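Local coordinates for hypothetical methylmalonyl-CoA decarboxylase alpha subunit (Sulfolobus tokodaii, PDB 1X0U), which is probably a carboxyl transferase subunit of the ClpP/crotonase superfamily, present as six copies in the assembly, at residues Pro6-Glu9 / Lys10-Glu14; Trp85-Asp89 / Gly90-Phe94; Gly339-Asp342 / Ile343-Asp347; Ala413-Ala416 / Met417-Ser421. All coordinates share one frame; numbering follows the deposited sequence.

Interaction 1 (Pro6-Glu9 / Lys10-Glu14); sequences PPVE and KLIEE
P6 meets L11 through its carbonyl group, P6 O lying 4.1 Å from L11 CD1, while its ring points away from residues 10-14. P7 is the N-cap residue of helix 8-23. A proline ring offers no side-chain acceptor to the first helical amides, and it is the backbone carbonyl that starts the ladder of bonds: L11 N donates to P7 O over 3.2 Å, somewhat bent (139° at the hydrogen), with K5 NZ as a second donor to the same oxygen. The P7 ring lies alongside the root of the K10 side chain, both pointing the same way, with P7 CG 3.8 Å from K10 CB; beyond this point the lysine bends three times and leads its amine away. V8 continues the ladder with a straighter bond, I12 N to V8 O at 2.9 Å and 156°. At E9 the backbone oxygen takes a weak bond of 3.3 Å from E13 N. I12 presses on that oxygen too, its CG1 set between its own backbone N and carbonyl carbon (chi1 62°) and 3.0 Å from E9 O. This helix start lies about 50 Å from the centre of its chain and rests on a second subunit: N283 OD1 of that subunit accepts a hydrogen bond from V8 N, Q279 of its helix 277-280 packs on E9, and T432, between its strands 426-429 and 434-436, touches V8 and L11.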
loop_
_atom_site.group_PDB
_atom_site.type_symbol
_atom_site.label_atom_id
_atom_site.label_comp_id
_atom_site.label_asym_id
_atom_site.label_seq_id
_atom_site.Cartn_x
_atom_site.Cartn_y
_atom_site.Cartn_z
ATOM N N PRO A 6 -10.520 47.316 31.809
ATOM C CA PRO A 6 -9.120 47.415 31.376
ATOM C C PRO A 6 -7.955 46.578 31.980
ATOM O O PRO A 6 -7.408 45.715 31.286
ATOM C CB PRO A 6 -8.850 48.922 31.438
ATOM C CG PRO A 6 -9.686 49.379 32.591
ATOM C CD PRO A 6 -10.935 48.509 32.576
ATOM N N PRO A 7 -7.573 46.795 33.261
ATOM C CA PRO A 7 -6.453 46.007 33.793
ATOM C C PRO A 7 -6.443 44.488 33.618
ATOM O O PRO A 7 -7.430 43.800 33.876
ATOM C CB PRO A 7 -6.400 46.430 35.261
ATOM C CG PRO A 7 -7.810 46.726 35.571
ATOM C CD PRO A 7 -8.241 47.514 34.361
ATOM N N VAL A 8 -5.293 43.984 33.178
ATOM C CA VAL A 8 -5.083 42.558 32.959
ATOM C C VAL A 8 -5.065 41.822 34.300
ATOM O O VAL A 8 -5.569 40.705 34.412
ATOM C CB VAL A 8 -3.741 42.310 32.207
ATOM C CG1 VAL A 8 -2.591 42.970 32.949
ATOM C CG2 VAL A 8 -3.485 40.820 32.055
ATOM N N GLU A 9 -4.486 42.462 35.313
ATOM C CA GLU A 9 -4.410 41.883 36.649
ATOM C C GLU A 9 -5.813 41.504 37.122
ATOM O O GLU A 9 -6.015 40.446 37.722
ATOM C CB GLU A 9 -3.782 42.881 37.631
ATOM C CG GLU A 9 -2.314 43.217 37.353
ATOM C CD GLU A 9 -2.100 44.088 36.112
ATOM O OE1 GLU A 9 -0.924 44.302 35.741
ATOM O OE2 GLU A 9 -3.093 44.562 35.514
ATOM N N LYS A 10 -6.779 42.377 36.850
ATOM C CA LYS A 10 -8.168 42.138 37.225
ATOM C C LYS A 10 -8.751 41.047 36.330
ATOM O O LYS A 10 -9.611 40.269 36.753
ATOM C CB LYS A 10 -8.976 43.429 37.071
ATOM C CG LYS A 10 -10.477 43.310 37.342
ATOM C CD LYS A 10 -10.811 43.210 38.835
ATOM C CE LYS A 10 -10.836 41.768 39.335
ATOM N NZ LYS A 10 -11.924 40.957 38.709
ATOM N N LEU A 11 -8.276 40.993 35.088
ATOM C CA LEU A 11 -8.755 39.999 34.140
ATOM C C LEU A 11 -8.421 38.580 34.582
ATOM O O LEU A 11 -9.271 37.690 34.509
ATOM C CB LEU A 11 -8.175 40.268 32.750
ATOM C CG LEU A 11 -8.724 41.510 32.046
ATOM C CD1 LEU A 11 -8.038 41.680 30.701
ATOM C CD2 LEU A 11 -10.229 41.371 31.866
ATOM N N ILE A 12 -7.192 38.367 35.048
ATOM C CA ILE A 12 -6.799 37.041 35.503
ATOM C C ILE A 12 -7.567 36.675 36.777
ATOM O O ILE A 12 -7.998 35.533 36.938
ATOM C CB ILE A 12 -5.258 36.932 35.732
ATOM C CG1 ILE A 12 -4.803 37.887 36.828
ATOM C CG2 ILE A 12 -4.517 37.254 34.439
ATOM C CD1 ILE A 12 -3.310 37.782 37.151
ATOM N N GLU A 13 -7.768 37.638 37.677
ATOM C CA GLU A 13 -8.525 37.339 38.891
ATOM C C GLU A 13 -9.938 36.898 38.498
ATOM O O GLU A 13 -10.495 35.979 39.108
ATOM C CB GLU A 13 -8.586 38.551 39.836
ATOM C CG GLU A 13 -7.269 38.870 40.548
ATOM C CD GLU A 13 -7.402 39.997 41.578
ATOM O OE1 GLU A 13 -7.930 41.082 41.234
ATOM O OE2 GLU A 13 -6.967 39.801 42.736
ATOM N N GLU A 14 -10.515 37.533 37.477
ATOM C CA GLU A 14 -11.857 37.146 37.032
ATOM C C GLU A 14 -11.845 35.699 36.521
ATOM O O GLU A 14 -12.778 34.933 36.771
ATOM C CB GLU A 14 -12.360 38.044 35.903
ATOM C CG GLU A 14 -13.750 37.642 35.419
ATOM C CD GLU A 14 -14.112 38.184 34.038
ATOM O OE1 GLU A 14 -15.317 38.136 33.688
ATOM O OE2 GLU A 14 -13.207 38.642 33.301
#

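Interaction 2 (Trp85-Asp89 / Gly90-Phe94); sequences WGKVD and GRTVF
One face of the F94 ring carries W85 CB almost over its centre, 3.5 Å from the centroid and 4° off the ring normal, a CH-pi contact. The indole, turned by a chi1 of 79°, runs on beside the phenyl ring, the two planes inclined at 41°, and its CD1 meets T92 CG2 obliquely at 4.0 Å. On the sheet face of these three residues K87 slants across T92, with K87 CE 3.5 Å from T92 OG1; its amine ends in a salt bridge to E503 of a second subunit, whose M504 packs on both aromatic residues. On the other sheet face V88 CG2 and V93 CG1, on side chains crossing at about a right angle, stand a tight 3.3 Å apart. The backbone bonds G86 N to V93 O and V93 N to G86 O are nearly straight, each 3.1 Å. V88 N donates to R91 O at 2.8 Å, whereas the return bond from R91 N meets V88 O from above the carbonyl plane. D51 accepts bonds from the amides of D89 and G90. This is a beta hairpin with a two-residue loop, D89 and G90, in a type I' turn, joining strands 81-88 and 91-98 of the crotonase-like fold.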
loop_
_atom_site.group_PDB
_atom_site.type_symbol
_atom_site.label_atom_id
_atom_site.label_comp_id
_atom_site.label_asym_id
_atom_site.label_seq_id
_atom_site.Cartn_x
_atom_site.Cartn_y
_atom_site.Cartn_z
ATOM N N TRP A 85 -7.108 14.900 28.975
ATOM C CA TRP A 85 -6.169 13.790 29.055
ATOM C C TRP A 85 -5.159 14.062 30.160
ATOM O O TRP A 85 -5.028 15.190 30.626
ATOM C CB TRP A 85 -5.420 13.646 27.729
ATOM C CG TRP A 85 -4.295 14.644 27.573
ATOM C CD1 TRP A 85 -3.000 14.482 27.965
ATOM C CD2 TRP A 85 -4.383 15.979 27.028
ATOM N NE1 TRP A 85 -2.273 15.629 27.704
ATOM C CE2 TRP A 85 -3.097 16.560 27.131
ATOM C CE3 TRP A 85 -5.422 16.734 26.472
ATOM C CZ2 TRP A 85 -2.822 17.864 26.693
ATOM C CZ3 TRP A 85 -5.150 18.032 26.038
ATOM C CH2 TRP A 85 -3.857 18.583 26.152
ATOM N N GLY A 86 -4.441 13.013 30.547
ATOM C CA GLY A 86 -3.411 13.114 31.557
ATOM C C GLY A 86 -2.504 11.889 31.474
ATOM O O GLY A 86 -2.475 11.177 30.470
ATOM N N LYS A 87 -1.759 11.643 32.541
ATOM C CA LYS A 87 -0.860 10.505 32.598
ATOM C C LYS A 87 -1.390 9.525 33.636
ATOM O O LYS A 87 -1.850 9.933 34.705
ATOM C CB LYS A 87 0.547 10.960 33.016
ATOM C CG LYS A 87 1.634 10.881 31.942
ATOM C CD LYS A 87 1.374 11.826 30.794
ATOM C CE LYS A 87 2.549 11.865 29.818
ATOM N NZ LYS A 87 3.732 12.610 30.346
ATOM N N VAL A 88 -1.365 8.239 33.297
ATOM C CA VAL A 88 -1.769 7.187 34.218
ATOM C C VAL A 88 -0.517 6.313 34.210
ATOM O O VAL A 88 -0.243 5.642 33.228
ATOM C CB VAL A 88 -2.975 6.351 33.713
ATOM C CG1 VAL A 88 -3.329 5.300 34.749
ATOM C CG2 VAL A 88 -4.178 7.238 33.456
ATOM N N ASP A 89 0.250 6.356 35.292
ATOM C CA ASP A 89 1.498 5.606 35.390
ATOM C C ASP A 89 2.494 6.060 34.324
ATOM O O ASP A 89 3.208 5.251 33.740
ATOM C CB ASP A 89 1.234 4.099 35.272
ATOM C CG ASP A 89 0.543 3.540 36.505
ATOM O OD1 ASP A 89 1.077 3.736 37.614
ATOM O OD2 ASP A 89 -0.529 2.915 36.373
ATOM N N GLY A 90 2.535 7.367 34.083
ATOM C CA GLY A 90 3.454 7.922 33.100
ATOM C C GLY A 90 3.052 7.736 31.650
ATOM O O GLY A 90 3.771 8.151 30.746
ATOM N N ARG A 91 1.903 7.111 31.420
ATOM C CA ARG A 91 1.425 6.875 30.063
ATOM C C ARG A 91 0.219 7.758 29.779
ATOM O O ARG A 91 -0.629 7.960 30.644
ATOM C CB ARG A 91 1.045 5.401 29.893
ATOM C CG ARG A 91 2.185 4.436 30.211
ATOM C CD ARG A 91 1.714 2.990 30.180
ATOM N NE ARG A 91 1.302 2.561 28.848
ATOM C CZ ARG A 91 0.580 1.469 28.618
ATOM N NH1 ARG A 91 0.187 0.707 29.638
ATOM N NH2 ARG A 91 0.278 1.117 27.372
ATOM N N THR A 92 0.139 8.272 28.560
ATOM C CA THR A 92 -0.961 9.149 28.188
ATOM C C THR A 92 -2.288 8.446 27.901
ATOM O O THR A 92 -2.363 7.543 27.066
ATOM C CB THR A 92 -0.604 9.990 26.950
ATOM O OG1 THR A 92 0.602 10.724 27.202
ATOM C CG2 THR A 92 -1.725 10.965 26.635
ATOM N N VAL A 93 -3.334 8.853 28.610
ATOM C CA VAL A 93 -4.649 8.291 28.361
ATOM C C VAL A 93 -5.673 9.417 28.431
ATOM O O VAL A 93 -5.477 10.415 29.116
ATOM C CB VAL A 93 -5.031 7.137 29.361
ATOM C CG1 VAL A 93 -3.826 6.727 30.197
ATOM C CG2 VAL A 93 -6.217 7.531 30.213
ATOM N N PHE A 94 -6.750 9.256 27.682
ATOM C CA PHE A 94 -7.821 10.228 27.657
ATOM C C PHE A 94 -8.959 9.724 28.524
ATOM O O PHE A 94 -9.077 8.527 28.793
ATOM C CB PHE A 94 -8.321 10.449 26.225
ATOM C CG PHE A 94 -7.578 11.527 25.481
ATOM C CD1 PHE A 94 -6.341 11.271 24.902
ATOM C CD2 PHE A 94 -8.115 12.808 25.378
ATOM C CE1 PHE A 94 -5.653 12.277 24.229
ATOM C CE2 PHE A 94 -7.441 13.816 24.713
ATOM C CZ PHE A 94 -6.213 13.557 24.138
#

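Interaction 3 (Gly339-Asp342 / Ile343-Asp347); sequences GSID and IDAAD
I341 and the first turn of helix 343-358 meet through a single methyl group. With CG1 anti to the backbone N (chi1 154°) and a bend at chi2, I341 CD1 is brought over the turn, where it lies 3.7 Å from A345 CB and equally 3.7 Å from A346 CB. The same methyl presses on the backbone, 3.2 Å from A346 N, close to where that amide donates to D342 O in a 2.7 Å bond; the donor is tilted slightly from the carbonyl plane. The D342 CG stands anti to the backbone N (chi1 -172°), turning the carboxylate forward beside the start of the helix.

D342 is the N-cap residue, and the contact of I341, just before it, with A346, four residues after it, has the layout of a hydrophobic staple. No direct bond from the D342 carboxylate to a helix amide is found within the segments; D342 OD2 accepts a bond from a water 2.6 Å away, which is linked only weakly to D344 N, while the amide of I343 is claimed by Q378 OE1. The D344 carboxylate lies to one side of the water, with D342 OD2 and D344 OD1 4.6 Å apart; their mutual repulsion is probably eased by the N-terminal end of the helix and by the water. The side chain of I343 packs on I383 and H386 of helix 383-396, and on the same helix M390 packs against I341 and K389 forms a salt bridge with D347.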
loop_
_atom_site.group_PDB
_atom_site.type_symbol
_atom_site.label_atom_id
_atom_site.label_comp_id
_atom_site.label_asym_id
_atom_site.label_seq_id
_atom_site.Cartn_x
_atom_site.Cartn_y
_atom_site.Cartn_z
ATOM N N GLY A 339 -16.602 -28.103 33.134
ATOM C CA GLY A 339 -15.729 -27.570 32.102
ATOM C C GLY A 339 -16.385 -27.573 30.734
ATOM O O GLY A 339 -15.785 -27.168 29.750
ATOM N N SER A 340 -17.618 -28.058 30.672
ATOM C CA SER A 340 -18.354 -28.087 29.420
ATOM C C SER A 340 -18.542 -26.646 28.965
ATOM O O SER A 340 -18.816 -25.753 29.782
ATOM C CB SER A 340 -19.717 -28.746 29.618
ATOM O OG SER A 340 -19.576 -30.065 30.118
ATOM N N ILE A 341 -18.382 -26.417 27.669
ATOM C CA ILE A 341 -18.537 -25.079 27.135
ATOM C C ILE A 341 -20.026 -24.799 26.980
ATOM O O ILE A 341 -20.829 -25.709 26.744
ATOM C CB ILE A 341 -17.762 -24.916 25.799
ATOM C CG1 ILE A 341 -18.405 -23.831 24.941
ATOM C CG2 ILE A 341 -17.686 -26.246 25.079
ATOM C CD1 ILE A 341 -18.244 -22.468 25.489
ATOM N N ASP A 342 -20.376 -23.527 27.113
ATOM C CA ASP A 342 -21.758 -23.082 27.082
ATOM C C ASP A 342 -21.948 -21.805 26.245
ATOM O O ASP A 342 -20.975 -21.205 25.817
ATOM C CB ASP A 342 -22.150 -22.831 28.535
ATOM C CG ASP A 342 -23.582 -22.543 28.700
ATOM O OD1 ASP A 342 -24.390 -23.284 28.100
ATOM O OD2 ASP A 342 -23.894 -21.588 29.439
ATOM N N ILE A 343 -23.200 -21.399 26.021
ATOM C CA ILE A 343 -23.504 -20.177 25.259
ATOM C C ILE A 343 -22.824 -18.947 25.865
ATOM O O ILE A 343 -22.129 -18.193 25.174
ATOM C CB ILE A 343 -25.016 -19.895 25.228
ATOM C CG1 ILE A 343 -25.710 -20.858 24.271
ATOM C CG2 ILE A 343 -25.276 -18.467 24.784
ATOM C CD1 ILE A 343 -27.219 -20.667 24.211
ATOM N N ASP A 344 -23.040 -18.742 27.161
ATOM C CA ASP A 344 -22.452 -17.611 27.861
ATOM C C ASP A 344 -20.932 -17.660 27.806
ATOM O O ASP A 344 -20.275 -16.651 27.559
ATOM C CB ASP A 344 -22.899 -17.603 29.329
ATOM C CG ASP A 344 -24.366 -17.236 29.498
ATOM O OD1 ASP A 344 -24.866 -17.299 30.640
ATOM O OD2 ASP A 344 -25.017 -16.880 28.502
ATOM N N ALA A 345 -20.381 -18.845 28.042
ATOM C CA ALA A 345 -18.937 -19.046 28.053
ATOM C C ALA A 345 -18.346 -18.836 26.668
ATOM O O ALA A 345 -17.282 -18.237 26.521
ATOM C CB ALA A 345 -18.619 -20.442 28.565
ATOM N N ALA A 346 -19.037 -19.329 25.651
ATOM C CA ALA A 346 -18.565 -19.147 24.286
ATOM C C ALA A 346 -18.478 -17.636 24.016
ATOM O O ALA A 346 -17.507 -17.160 23.408
ATOM C CB ALA A 346 -19.525 -19.816 23.303
ATOM N N ASP A 347 -19.476 -16.878 24.485
ATOM C CA ASP A 347 -19.474 -15.426 24.287
ATOM C C ASP A 347 -18.323 -14.771 25.037
ATOM O O ASP A 347 -17.594 -13.945 24.502
ATOM C CB ASP A 347 -20.793 -14.797 24.756
ATOM C CG ASP A 347 -21.926 -15.055 23.800
ATOM O OD1 ASP A 347 -21.651 -15.336 22.622
ATOM O OD2 ASP A 347 -23.091 -14.967 24.223
HETATM O O HOH W 1 -25.895 -20.306 28.393
#

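Interaction 4 (Ala413-Ala416 / Met417-Ser421); sequences AHIA and MSIKS
Helix 411-416 unwinds through two i to i+3 backbone bonds, M417 N to H414 O at 3.3 Å and S418 N to I415 O at 3.1 Å, both donors standing above the carbonyl planes, before the positive phi of S418 (96°) swings the chain out of the helical path. I419 is thereby returned toward the helix and divides its branches between two residues. Its CG1 sits between the backbone N and the carbonyl carbon (chi1 60°), and the extended arm ends with I419 CD1 3.8 Å from I415 CG2. The other branch, I419 CG2, lies over one face of the H414 imidazole in a CH-pi contact, 3.8 Å from the ring centroid and 22° off its normal; the two side chains cross at about a right angle. M417 leans back along the helix, its CG 3.2 Å from A413 O, then bends twice to send its thioether away, among V330 and N332 of strand 325-332 and V367 and T369 of strand 363-369. L147 and Y150 of a third subunit pack on H414 and I415, respectively. The contact joins mostly apolar side chains at a buried helix end, where the amides of M417 and S418 are bonded to backbone carbonyls, and the buried carbonyls M417 O and S418 O meet the hydroxyls of S365 and T403; a methyl over an aromatic face adds contact without needing a polar partner.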
loop_
_atom_site.group_PDB
_atom_site.type_symbol
_atom_site.label_atom_id
_atom_site.label_comp_id
_atom_site.label_asym_id
_atom_site.label_seq_id
_atom_site.Cartn_x
_atom_site.Cartn_y
_atom_site.Cartn_z
ATOM N N ALA A 413 -15.541 -28.992 21.284
ATOM C CA ALA A 413 -14.922 -28.175 22.317
ATOM C C ALA A 413 -13.404 -28.302 22.239
ATOM O O ALA A 413 -12.669 -27.392 22.623
ATOM C CB ALA A 413 -15.439 -28.584 23.692
ATOM N N HIS A 414 -12.936 -29.433 21.728
ATOM C CA HIS A 414 -11.501 -29.659 21.568
ATOM C C HIS A 414 -11.012 -28.668 20.521
ATOM O O HIS A 414 -10.006 -27.975 20.700
ATOM C CB HIS A 414 -11.242 -31.093 21.078
ATOM C CG HIS A 414 -9.848 -31.323 20.575
ATOM N ND1 HIS A 414 -9.572 -31.628 19.258
ATOM C CD2 HIS A 414 -8.654 -31.320 21.217
ATOM C CE1 HIS A 414 -8.271 -31.807 19.110
ATOM N NE2 HIS A 414 -7.691 -31.625 20.283
ATOM N N ILE A 415 -11.751 -28.618 19.421
ATOM C CA ILE A 415 -11.449 -27.735 18.305
ATOM C C ILE A 415 -11.577 -26.284 18.728
ATOM O O ILE A 415 -10.749 -25.452 18.375
ATOM C CB ILE A 415 -12.425 -27.998 17.125
ATOM C CG1 ILE A 415 -12.401 -29.482 16.770
ATOM C CG2 ILE A 415 -12.034 -27.148 15.903
ATOM C CD1 ILE A 415 -13.487 -29.896 15.817
ATOM N N ALA A 416 -12.615 -25.992 19.508
ATOM C CA ALA A 416 -12.872 -24.627 19.957
ATOM C C ALA A 416 -11.842 -24.078 20.936
ATOM O O ALA A 416 -11.840 -22.881 21.228
ATOM C CB ALA A 416 -14.280 -24.533 20.568
ATOM N N MET A 417 -10.963 -24.926 21.451
ATOM C CA MET A 417 -9.968 -24.418 22.384
ATOM C C MET A 417 -8.680 -24.044 21.665
ATOM O O MET A 417 -7.730 -23.580 22.293
ATOM C CB MET A 417 -9.692 -25.434 23.501
ATOM C CG MET A 417 -10.825 -25.554 24.531
ATOM S SD MET A 417 -11.282 -23.953 25.237
ATOM C CE MET A 417 -9.868 -23.629 26.320
ATOM N N SER A 418 -8.678 -24.244 20.343
ATOM C CA SER A 418 -7.562 -23.937 19.435
ATOM C C SER A 418 -6.643 -25.110 19.112
ATOM O O SER A 418 -5.813 -25.513 19.931
ATOM C CB SER A 418 -6.702 -22.777 19.954
ATOM O OG SER A 418 -5.613 -22.532 19.062
ATOM N N ILE A 419 -6.792 -25.642 17.904
ATOM C CA ILE A 419 -5.976 -26.756 17.441
ATOM C C ILE A 419 -5.183 -26.297 16.220
ATOM O O ILE A 419 -5.536 -25.301 15.592
ATOM C CB ILE A 419 -6.838 -27.970 17.061
ATOM C CG1 ILE A 419 -7.808 -27.602 15.940
ATOM C CG2 ILE A 419 -7.580 -28.466 18.285
ATOM C CD1 ILE A 419 -8.633 -28.789 15.427
ATOM N N LYS A 420 -4.115 -27.012 15.889
ATOM C CA LYS A 420 -3.286 -26.626 14.753
ATOM C C LYS A 420 -4.056 -26.250 13.488
ATOM O O LYS A 420 -3.809 -25.201 12.905
ATOM C CB LYS A 420 -2.276 -27.725 14.427
ATOM C CG LYS A 420 -1.095 -27.796 15.388
ATOM C CD LYS A 420 -0.164 -28.942 14.995
ATOM C CE LYS A 420 1.181 -28.818 15.674
ATOM N NZ LYS A 420 2.102 -29.904 15.230
ATOM N N SER A 421 -4.992 -27.088 13.071
ATOM C CA SER A 421 -5.741 -26.790 11.861
ATOM C C SER A 421 -6.580 -25.515 11.968
ATOM O O SER A 421 -6.992 -24.954 10.952
ATOM C CB SER A 421 -6.635 -27.972 11.498
ATOM O OG SER A 421 -7.550 -28.250 12.541
#

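In the fold
Interaction 1 is a surface contact, whereas interactions 3 and 4 are buried and interaction 2 partly so. Interactions 1 and 2 touch a second subunit, their centres about 33 Å apart, and lie opposite the last two across the chain's centre. Interactions 3 and 4 are neighbours, centres 14 Å apart, joined where I341 CG2 packs on A413 CB at 3.5 Å, and both lean on helix 383-396. Three concern helix ends: two starts, one with a proline at the N-cap position at the surface, the other with an aspartate there and a water beside it inside, and one finish covered by apolar groups. Interaction 2 instead relies on paired strands and an aromatic face.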